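Local coordinates for bilirubin-inducible fluorescent protein UnaG (PDB 4I3B), which binds unconjugated bilirubin with high affinity inside a beta-barrel and, once loaded with it, emits green fluorescence on excitation, at residues Ser14-Glu19 with Gly126-Val131; Leu97-Lys102 with Tyr110-Lys115. All coordinates share one frame; numbering follows the deposited sequence.

Contact 1 (Ser14-Glu19 with Gly126-Val131). With BLR (3-[5-[(Z)-(4-ethenyl-3-methyl-5-oxidanylidene-pyrrol-2-ylidene)methyl]-2-[[5-[(Z)-(3-ethenyl-4-methyl-5-oxidanylidene-pyrrol-2-ylidene)methyl]-3-(3-hydroxy-3-oxopropyl)-4-methyl-1H-pyrrol-2-yl]methyl]-4-methyl-1H-pyrrol-3-yl]propanoic acid), chain G.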
loop_
_atom_site.group_PDB
_atom_site.type_symbol
_atom_site.label_atom_id
_atom_site.label_comp_id
_atom_site.label_asym_id
_atom_site.label_seq_id
_atom_site.Cartn_x
_atom_site.Cartn_y
_atom_site.Cartn_z
ATOM N N SER A 14 10.523 5.295 -5.764
ATOM C CA SER A 14 9.895 5.760 -4.526
ATOM C C SER A 14 10.349 7.190 -4.221
ATOM O O SER A 14 11.561 7.461 -4.267
ATOM C CB SER A 14 10.332 4.835 -3.377
ATOM O OG SER A 14 9.740 5.202 -2.138
ATOM N N HIS A 15 9.412 8.082 -3.874
ATOM C CA HIS A 15 9.772 9.454 -3.526
ATOM C C HIS A 15 8.973 9.905 -2.322
ATOM O O HIS A 15 7.740 9.768 -2.277
ATOM C CB HIS A 15 9.518 10.411 -4.697
ATOM C CG HIS A 15 9.902 11.822 -4.397
ATOM N ND1 HIS A 15 11.201 12.190 -4.140
ATOM C CD2 HIS A 15 9.159 12.947 -4.235
ATOM C CE1 HIS A 15 11.257 13.482 -3.886
ATOM N NE2 HIS A 15 10.030 13.968 -3.937
ATOM N N ASN A 16 9.703 10.479 -1.368
ATOM C CA ASN A 16 9.178 11.073 -0.166
ATOM C C ASN A 16 8.522 10.055 0.781
ATOM O O ASN A 16 7.719 10.421 1.641
ATOM C CB ASN A 16 8.192 12.220 -0.472
ATOM C CG ASN A 16 8.229 13.323 0.602
ATOM O OD1 ASN A 16 9.290 13.764 1.045
ATOM N ND2 ASN A 16 7.053 13.748 1.032
ATOM N N PHE A 17 8.889 8.784 0.650
ATOM C CA PHE A 17 8.190 7.728 1.372
ATOM C C PHE A 17 8.502 7.751 2.875
ATOM O O PHE A 17 7.599 7.646 3.704
ATOM C CB PHE A 17 8.490 6.368 0.741
ATOM C CG PHE A 17 7.688 5.217 1.337
ATOM C CD1 PHE A 17 6.318 5.302 1.550
ATOM C CD2 PHE A 17 8.337 4.033 1.676
ATOM C CE1 PHE A 17 5.628 4.233 2.077
ATOM C CE2 PHE A 17 7.627 2.963 2.191
ATOM C CZ PHE A 17 6.281 3.079 2.413
ATOM N N GLY A 18 9.772 7.930 3.234
ATOM C CA GLY A 18 10.095 8.039 4.639
ATOM C C GLY A 18 9.388 9.179 5.321
ATOM O O GLY A 18 8.984 9.052 6.476
ATOM N N GLU A 19 9.266 10.303 4.621
ATOM C CA GLU A 19 8.558 11.468 5.170
ATOM C C GLU A 19 7.071 11.151 5.391
ATOM O O GLU A 19 6.487 11.509 6.424
ATOM C CB GLU A 19 8.732 12.662 4.228
ATOM C CG GLU A 19 10.163 13.189 4.187
ATOM C CD GLU A 19 11.146 12.481 3.216
ATOM O OE1 GLU A 19 10.872 11.407 2.638
ATOM O OE2 GLU A 19 12.243 13.054 3.001
ATOM N N GLY A 126 -2.412 14.236 5.383
ATOM C CA GLY A 126 -2.475 15.693 5.471
ATOM C C GLY A 126 -1.797 16.345 4.275
ATOM O O GLY A 126 -2.168 16.092 3.136
ATOM N N ASP A 127 -0.789 17.168 4.548
ATOM C CA ASP A 127 -0.074 17.891 3.509
ATOM C C ASP A 127 1.113 17.088 2.948
ATOM O O ASP A 127 1.771 17.532 1.999
ATOM C CB ASP A 127 0.417 19.241 4.063
ATOM C CG ASP A 127 -0.726 20.181 4.423
ATOM O OD1 ASP A 127 -1.832 20.011 3.873
ATOM O OD2 ASP A 127 -0.509 21.104 5.243
ATOM N N VAL A 128 1.396 15.920 3.520
ATOM C CA VAL A 128 2.550 15.148 3.118
ATOM C C VAL A 128 2.118 14.118 2.103
ATOM O O VAL A 128 1.234 13.296 2.362
ATOM C CB VAL A 128 3.152 14.423 4.329
ATOM C CG1 VAL A 128 4.370 13.598 3.918
ATOM C CG2 VAL A 128 3.529 15.434 5.398
ATOM N N VAL A 129 2.729 14.169 0.940
ATOM C CA VAL A 129 2.424 13.265 -0.162
ATOM C C VAL A 129 3.665 12.502 -0.598
ATOM O O VAL A 129 4.763 13.087 -0.673
ATOM C CB VAL A 129 1.837 14.049 -1.357
ATOM C CG1 VAL A 129 1.259 13.092 -2.401
ATOM C CG2 VAL A 129 0.769 15.050 -0.893
ATOM N N ALA A 130 3.492 11.212 -0.884
ATOM C CA ALA A 130 4.580 10.373 -1.395
ATOM C C ALA A 130 4.058 9.587 -2.595
ATOM O O ALA A 130 2.833 9.514 -2.810
ATOM C CB ALA A 130 5.125 9.443 -0.326
ATOM N N VAL A 131 4.978 9.005 -3.344
ATOM C CA VAL A 131 4.623 8.187 -4.469
ATOM C C VAL A 131 5.591 7.025 -4.580
ATOM O O VAL A 131 6.798 7.167 -4.329
ATOM C CB VAL A 131 4.610 8.984 -5.784
ATOM C CG1 VAL A 131 3.383 9.863 -5.851
ATOM C CG2 VAL A 131 5.945 9.776 -5.978
HETATM C CHA BLR G . 3.711 -1.979 0.873
HETATM N NA BLR G . 1.358 -2.461 0.083
HETATM C C1A BLR G . 2.318 -2.558 1.040
HETATM C C2A BLR G . 1.771 -3.137 2.174
HETATM C C3A BLR G . 0.428 -3.380 1.882
HETATM C C4A BLR G . 0.199 -2.957 0.579
HETATM C CMA BLR G . -0.586 -4.004 2.793
HETATM C CAA BLR G . 2.497 -3.451 3.444
HETATM C CBA BLR G . 2.220 -2.480 4.523
HETATM C CGA BLR G . 2.908 -2.801 5.801
HETATM O O1A BLR G . 3.977 -3.478 5.819
HETATM O O2A BLR G . 2.337 -2.387 6.874
HETATM C CHB BLR G . -1.098 -3.061 -0.112
HETATM N NB BLR G . -0.394 -2.760 -2.445
HETATM C C1B BLR G . -1.373 -2.990 -1.453
HETATM C C2B BLR G . -2.628 -3.091 -2.082
HETATM C C3B BLR G . -2.523 -2.975 -3.356
HETATM C C4B BLR G . -1.090 -2.718 -3.794
HETATM C CMB BLR G . -3.909 -3.330 -1.307
HETATM O OB BLR G . -0.550 -2.549 -4.832
HETATM C CAB BLR G . -3.606 -3.047 -4.368
HETATM C CBB BLR G . -3.418 -2.901 -5.714
HETATM N NC BLR G . 7.084 -1.079 4.836
HETATM C C1C BLR G . 8.202 -1.501 5.803
HETATM C C2C BLR G . 7.904 -0.623 6.970
HETATM C C3C BLR G . 6.869 0.117 6.765
HETATM C C4C BLR G . 6.297 -0.087 5.522
HETATM C CMC BLR G . 8.746 -0.718 8.197
HETATM O OC BLR G . 9.067 -2.301 5.580
HETATM C CAC BLR G . 6.268 1.063 7.723
HETATM C CBC BLR G . 7.004 1.832 8.562
HETATM C CHD BLR G . 5.206 0.504 4.974
HETATM N ND BLR G . 4.729 -0.923 2.903
HETATM C C1D BLR G . 4.528 0.124 3.725
HETATM C C2D BLR G . 3.412 0.906 3.154
HETATM C C3D BLR G . 3.000 0.291 2.001
HETATM C C4D BLR G . 3.808 -0.926 1.807
HETATM C CMD BLR G . 2.904 2.164 3.778
HETATM C CAD BLR G . 1.865 0.754 1.128
HETATM C CBD BLR G . 2.395 1.500 -0.080
HETATM C CGD BLR G . 2.795 0.556 -1.155
HETATM O O1D BLR G . 3.969 0.571 -1.566
HETATM O O2D BLR G . 1.968 -0.224 -1.683
#
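His15 and Val131 form an antiparallel hydrogen-bonded pair at the point where strand 7-15 gives way to helix 17-23, with His15 N to Val131 O at 2.8 Å and Val131 N to His15 O at 3.1 Å. On the face that these two residues share, the CB of His15 rests against CG2 of Val131 at 3.8 Å. One residue further on, past the end of the strand, the side chain of Asn16 adds a third bond. Its ND2 gives a hydrogen to Val129 O at 2.9 Å, the acceptor lying close to the amide plane while the donor stands well above the plane of the Val129 carbonyl. The same ND2 touches CG1 of Val128, whose side chain crosses that of Asn16 at about a right angle. An alanine in place of Asn16 would probably leave Val129 O without this donor and loosen the hold of strand 128-135 on the turn into the helix. Ala130 points its CB at the turn: it lies 3.3 Å from His15 O and 3.4 Å from Asn16 O, and also meets CA of Phe17. Phe17 has CG anti to the backbone N (chi1 -174°); its ring lies in the ligand pocket, where CZ comes within 3.7 Å of BLR C2D and the ring edge faces the pigment. Arg132 makes a cation-pi contact with the same ring. Polar bonds thus tie the first and last strands of this lipocalin-family barrel together, while the aromatic residue that begins the helix is left to meet bilirubin through apolar contact.

Contact 2 (Leu97-Lys102 with Tyr110-Lys115). With BLR (3-[5-[(Z)-(4-ethenyl-3-methyl-5-oxidanylidene-pyrrol-2-ylidene)methyl]-2-[[5-[(Z)-(3-ethenyl-4-methyl-5-oxidanylidene-pyrrol-2-ylidene)methyl]-3-(3-hydroxy-3-oxopropyl)-4-methyl-1H-pyrrol-2-yl]methyl]-4-methyl-1H-pyrrol-3-yl]propanoic acid), chain G.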
loop_
_atom_site.group_PDB
_atom_site.type_symbol
_atom_site.label_atom_id
_atom_site.label_comp_id
_atom_site.label_asym_id
_atom_site.label_seq_id
_atom_site.Cartn_x
_atom_site.Cartn_y
_atom_site.Cartn_z
ATOM N N LEU A 97 -8.016 2.286 -7.533
ATOM C CA LEU A 97 -8.321 1.574 -6.299
ATOM C C LEU A 97 -7.892 2.479 -5.183
ATOM O O LEU A 97 -6.715 2.881 -5.114
ATOM C CB LEU A 97 -7.558 0.267 -6.237
ATOM C CG LEU A 97 -7.971 -0.693 -5.148
ATOM C CD1 LEU A 97 -9.362 -1.296 -5.471
ATOM C CD2 LEU A 97 -6.873 -1.735 -5.022
ATOM N N VAL A 98 -8.834 2.824 -4.317
ATOM C CA VAL A 98 -8.584 3.792 -3.254
ATOM C C VAL A 98 -8.730 3.152 -1.887
ATOM O O VAL A 98 -9.761 2.553 -1.579
ATOM C CB VAL A 98 -9.531 4.979 -3.365
ATOM C CG1 VAL A 98 -9.311 5.919 -2.214
ATOM C CG2 VAL A 98 -9.347 5.674 -4.700
ATOM N N TYR A 99 -7.681 3.266 -1.088
ATOM C CA TYR A 99 -7.529 2.562 0.183
ATOM C C TYR A 99 -7.412 3.615 1.278
ATOM O O TYR A 99 -6.539 4.501 1.204
ATOM C CB TYR A 99 -6.244 1.731 0.074
ATOM C CG TYR A 99 -5.956 0.681 1.127
ATOM C CD1 TYR A 99 -5.817 0.977 2.484
ATOM C CD2 TYR A 99 -5.772 -0.634 0.732
ATOM C CE1 TYR A 99 -5.469 -0.051 3.433
ATOM C CE2 TYR A 99 -5.446 -1.617 1.639
ATOM C CZ TYR A 99 -5.291 -1.338 2.969
ATOM O OH TYR A 99 -4.947 -2.358 3.826
ATOM N N VAL A 100 -8.324 3.567 2.249
ATOM C CA VAL A 100 -8.328 4.565 3.329
ATOM C C VAL A 100 -8.165 3.862 4.660
ATOM O O VAL A 100 -8.850 2.872 4.941
ATOM C CB VAL A 100 -9.620 5.414 3.338
ATOM C CG1 VAL A 100 -9.645 6.388 4.554
ATOM C CG2 VAL A 100 -9.758 6.152 2.018
ATOM N N GLN A 101 -7.229 4.371 5.470
ATOM C CA GLN A 101 -7.027 3.924 6.840
ATOM C C GLN A 101 -7.436 5.018 7.816
ATOM O O GLN A 101 -7.077 6.191 7.611
ATOM C CB GLN A 101 -5.552 3.593 7.066
ATOM C CG GLN A 101 -5.057 2.378 6.296
ATOM C CD GLN A 101 -3.560 2.229 6.370
ATOM O OE1 GLN A 101 -2.846 3.220 6.524
ATOM N NE2 GLN A 101 -3.073 1.007 6.249
ATOM N N LYS A 102 -8.154 4.611 8.869
ATOM C CA LYS A 102 -8.575 5.516 9.927
ATOM C C LYS A 102 -8.102 4.990 11.265
ATOM O O LYS A 102 -8.233 3.801 11.548
ATOM C CB LYS A 102 -10.100 5.591 9.970
ATOM C CG LYS A 102 -10.698 6.129 8.678
ATOM C CD LYS A 102 -12.215 6.067 8.689
ATOM C CE LYS A 102 -12.774 6.176 7.274
ATOM N NZ LYS A 102 -14.217 5.749 7.166
ATOM N N TYR A 110 -4.376 5.965 0.135
ATOM C CA TYR A 110 -3.515 5.451 -0.930
ATOM C C TYR A 110 -4.358 5.312 -2.176
ATOM O O TYR A 110 -5.380 4.641 -2.148
ATOM C CB TYR A 110 -2.961 4.078 -0.573
ATOM C CG TYR A 110 -2.394 3.942 0.791
ATOM C CD1 TYR A 110 -3.229 3.876 1.911
ATOM C CD2 TYR A 110 -1.012 3.875 0.993
ATOM C CE1 TYR A 110 -2.703 3.752 3.176
ATOM C CE2 TYR A 110 -0.491 3.744 2.256
ATOM C CZ TYR A 110 -1.323 3.664 3.347
ATOM O OH TYR A 110 -0.768 3.527 4.597
ATOM N N VAL A 111 -3.930 5.925 -3.279
ATOM C CA VAL A 111 -4.634 5.825 -4.564
ATOM C C VAL A 111 -3.713 5.039 -5.485
ATOM O O VAL A 111 -2.552 5.419 -5.689
ATOM C CB VAL A 111 -4.963 7.201 -5.167
ATOM C CG1 VAL A 111 -5.621 7.061 -6.514
ATOM C CG2 VAL A 111 -5.834 8.047 -4.210
ATOM N N ARG A 112 -4.240 3.964 -6.059
ATOM C CA ARG A 112 -3.493 3.051 -6.901
ATOM C C ARG A 112 -4.111 2.979 -8.293
ATOM O O ARG A 112 -5.315 2.827 -8.459
ATOM C CB ARG A 112 -3.412 1.670 -6.236
ATOM C CG ARG A 112 -2.515 1.706 -5.003
ATOM C CD ARG A 112 -2.468 0.384 -4.306
ATOM N NE ARG A 112 -1.521 0.382 -3.201
ATOM C CZ ARG A 112 -1.827 0.434 -1.904
ATOM N NH1 ARG A 112 -3.083 0.541 -1.467
ATOM N NH2 ARG A 112 -0.842 0.396 -1.025
ATOM N N GLU A 113 -3.238 3.054 -9.294
ATOM C CA GLU A 113 -3.635 3.101 -10.694
ATOM C C GLU A 113 -2.556 2.413 -11.514
ATOM O O GLU A 113 -1.398 2.365 -11.090
ATOM C CB GLU A 113 -3.719 4.561 -11.164
ATOM C CG GLU A 113 -3.994 5.595 -10.041
ATOM C CD GLU A 113 -3.949 7.051 -10.509
ATOM O OE1 GLU A 113 -3.284 7.900 -9.831
ATOM O OE2 GLU A 113 -4.579 7.349 -11.563
ATOM N N ILE A 114 -2.922 1.899 -12.681
ATOM C CA ILE A 114 -1.940 1.398 -13.624
ATOM C C ILE A 114 -1.666 2.491 -14.647
ATOM O O ILE A 114 -2.594 3.053 -15.224
ATOM C CB ILE A 114 -2.449 0.124 -14.298
ATOM C CG1 ILE A 114 -2.863 -0.899 -13.235
ATOM C CG2 ILE A 114 -1.390 -0.452 -15.224
ATOM C CD1 ILE A 114 -1.717 -1.340 -12.359
ATOM N N LYS A 115 -0.387 2.813 -14.841
ATOM C CA LYS A 115 0.013 3.819 -15.826
ATOM C C LYS A 115 1.162 3.235 -16.637
ATOM O O LYS A 115 2.207 2.900 -16.077
ATOM C CB LYS A 115 0.457 5.123 -15.124
ATOM C CG LYS A 115 -0.645 5.740 -14.240
ATOM C CD LYS A 115 -0.310 7.115 -13.635
ATOM C CE LYS A 115 -1.540 7.687 -12.914
ATOM N NZ LYS A 115 -1.354 9.018 -12.270
HETATM C CHA BLR G . 3.711 -1.979 0.873
HETATM N NA BLR G . 1.358 -2.461 0.083
HETATM C C1A BLR G . 2.318 -2.558 1.040
HETATM C C2A BLR G . 1.771 -3.137 2.174
HETATM C C3A BLR G . 0.428 -3.380 1.882
HETATM C C4A BLR G . 0.199 -2.957 0.579
HETATM C CMA BLR G . -0.586 -4.004 2.793
HETATM C CAA BLR G . 2.497 -3.451 3.444
HETATM C CBA BLR G . 2.220 -2.480 4.523
HETATM C CGA BLR G . 2.908 -2.801 5.801
HETATM O O1A BLR G . 3.977 -3.478 5.819
HETATM O O2A BLR G . 2.337 -2.387 6.874
HETATM C CHB BLR G . -1.098 -3.061 -0.112
HETATM N NB BLR G . -0.394 -2.760 -2.445
HETATM C C1B BLR G . -1.373 -2.990 -1.453
HETATM C C2B BLR G . -2.628 -3.091 -2.082
HETATM C C3B BLR G . -2.523 -2.975 -3.356
HETATM C C4B BLR G . -1.090 -2.718 -3.794
HETATM C CMB BLR G . -3.909 -3.330 -1.307
HETATM O OB BLR G . -0.550 -2.549 -4.832
HETATM C CAB BLR G . -3.606 -3.047 -4.368
HETATM C CBB BLR G . -3.418 -2.901 -5.714
HETATM N NC BLR G . 7.084 -1.079 4.836
HETATM C C1C BLR G . 8.202 -1.501 5.803
HETATM C C2C BLR G . 7.904 -0.623 6.970
HETATM C C3C BLR G . 6.869 0.117 6.765
HETATM C C4C BLR G . 6.297 -0.087 5.522
HETATM C CMC BLR G . 8.746 -0.718 8.197
HETATM O OC BLR G . 9.067 -2.301 5.580
HETATM C CAC BLR G . 6.268 1.063 7.723
HETATM C CBC BLR G . 7.004 1.832 8.562
HETATM C CHD BLR G . 5.206 0.504 4.974
HETATM N ND BLR G . 4.729 -0.923 2.903
HETATM C C1D BLR G . 4.528 0.124 3.725
HETATM C C2D BLR G . 3.412 0.906 3.154
HETATM C C3D BLR G . 3.000 0.291 2.001
HETATM C C4D BLR G . 3.808 -0.926 1.807
HETATM C CMD BLR G . 2.904 2.164 3.778
HETATM C CAD BLR G . 1.865 0.754 1.128
HETATM C CBD BLR G . 2.395 1.500 -0.080
HETATM C CGD BLR G . 2.795 0.556 -1.155
HETATM O O1D BLR G . 3.969 0.571 -1.566
HETATM O O2D BLR G . 1.968 -0.224 -1.683
HETATM O O HOH W 1 -5.135 1.881 -3.032
HETATM O O HOH W 2 -0.144 0.996 5.703
#
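Tyr99 and Tyr110 pair across the beta hairpin of strands 96-103 and 106-115 in the bilirubin-binding barrel. Their backbones exchange two hydrogen bonds, as do those of Leu97 and Arg112. Between these pairs, Val98 and Val111 form a non-hydrogen-bonded pair. The carbonyls of Leu97 and Tyr110 each accept a second hydrogen, from a water that in turn accepts one from Arg112 NH1 at 2.9 Å; the guanidinium is thereby tied to the backbone of both strands. Further along, Tyr110 OH donates to Gln101 OE1 at 2.9 Å, from above the carbonyl plane, with the amide and ring planes 88° apart. A second water donates to Tyr110 OH and accepts from Gln101 NE2. Arg83 NH1 also bonds to Gln101 OE1, and Glu77 OE1 takes both Gln101 NE2 and Tyr99 OH, so the buried polar ends here all have partners. The Tyr99 and Tyr110 side chains lie side by side, CD1 to CD1 at 3.9 Å. Arg112, extended from CG to NE, lays one guanidinium face over the pigment, with BLR C1B 3.4 Å above its centre, and its NH2 donates to the propionate oxygen BLR O2D at 3.0 Å.

Overall arrangement
Contacts 1 and 2 belong to the same antiparallel sheet, with centres 14 Å apart and nearest atoms about 6 Å apart, so they do not touch directly; bilirubin is what both reach. Both join strands that are neighbours in the sheet, but the segments of contact 1 are 107 residues apart at their closest ends, whereas contact 2 is a hairpin within that span. Strand 118-125 lies between strands 128-135 and 106-115, and its Leu123 touches both Phe17 and Tyr110. One contact reaches the pigment through a ring edge, the other chiefly through a guanidinium. The side chain of Arg112 is about 6 Å from that of Tyr134, and that of Phe17 about 3 Å from the side chain of Arg132, two further bilirubin-binding residues.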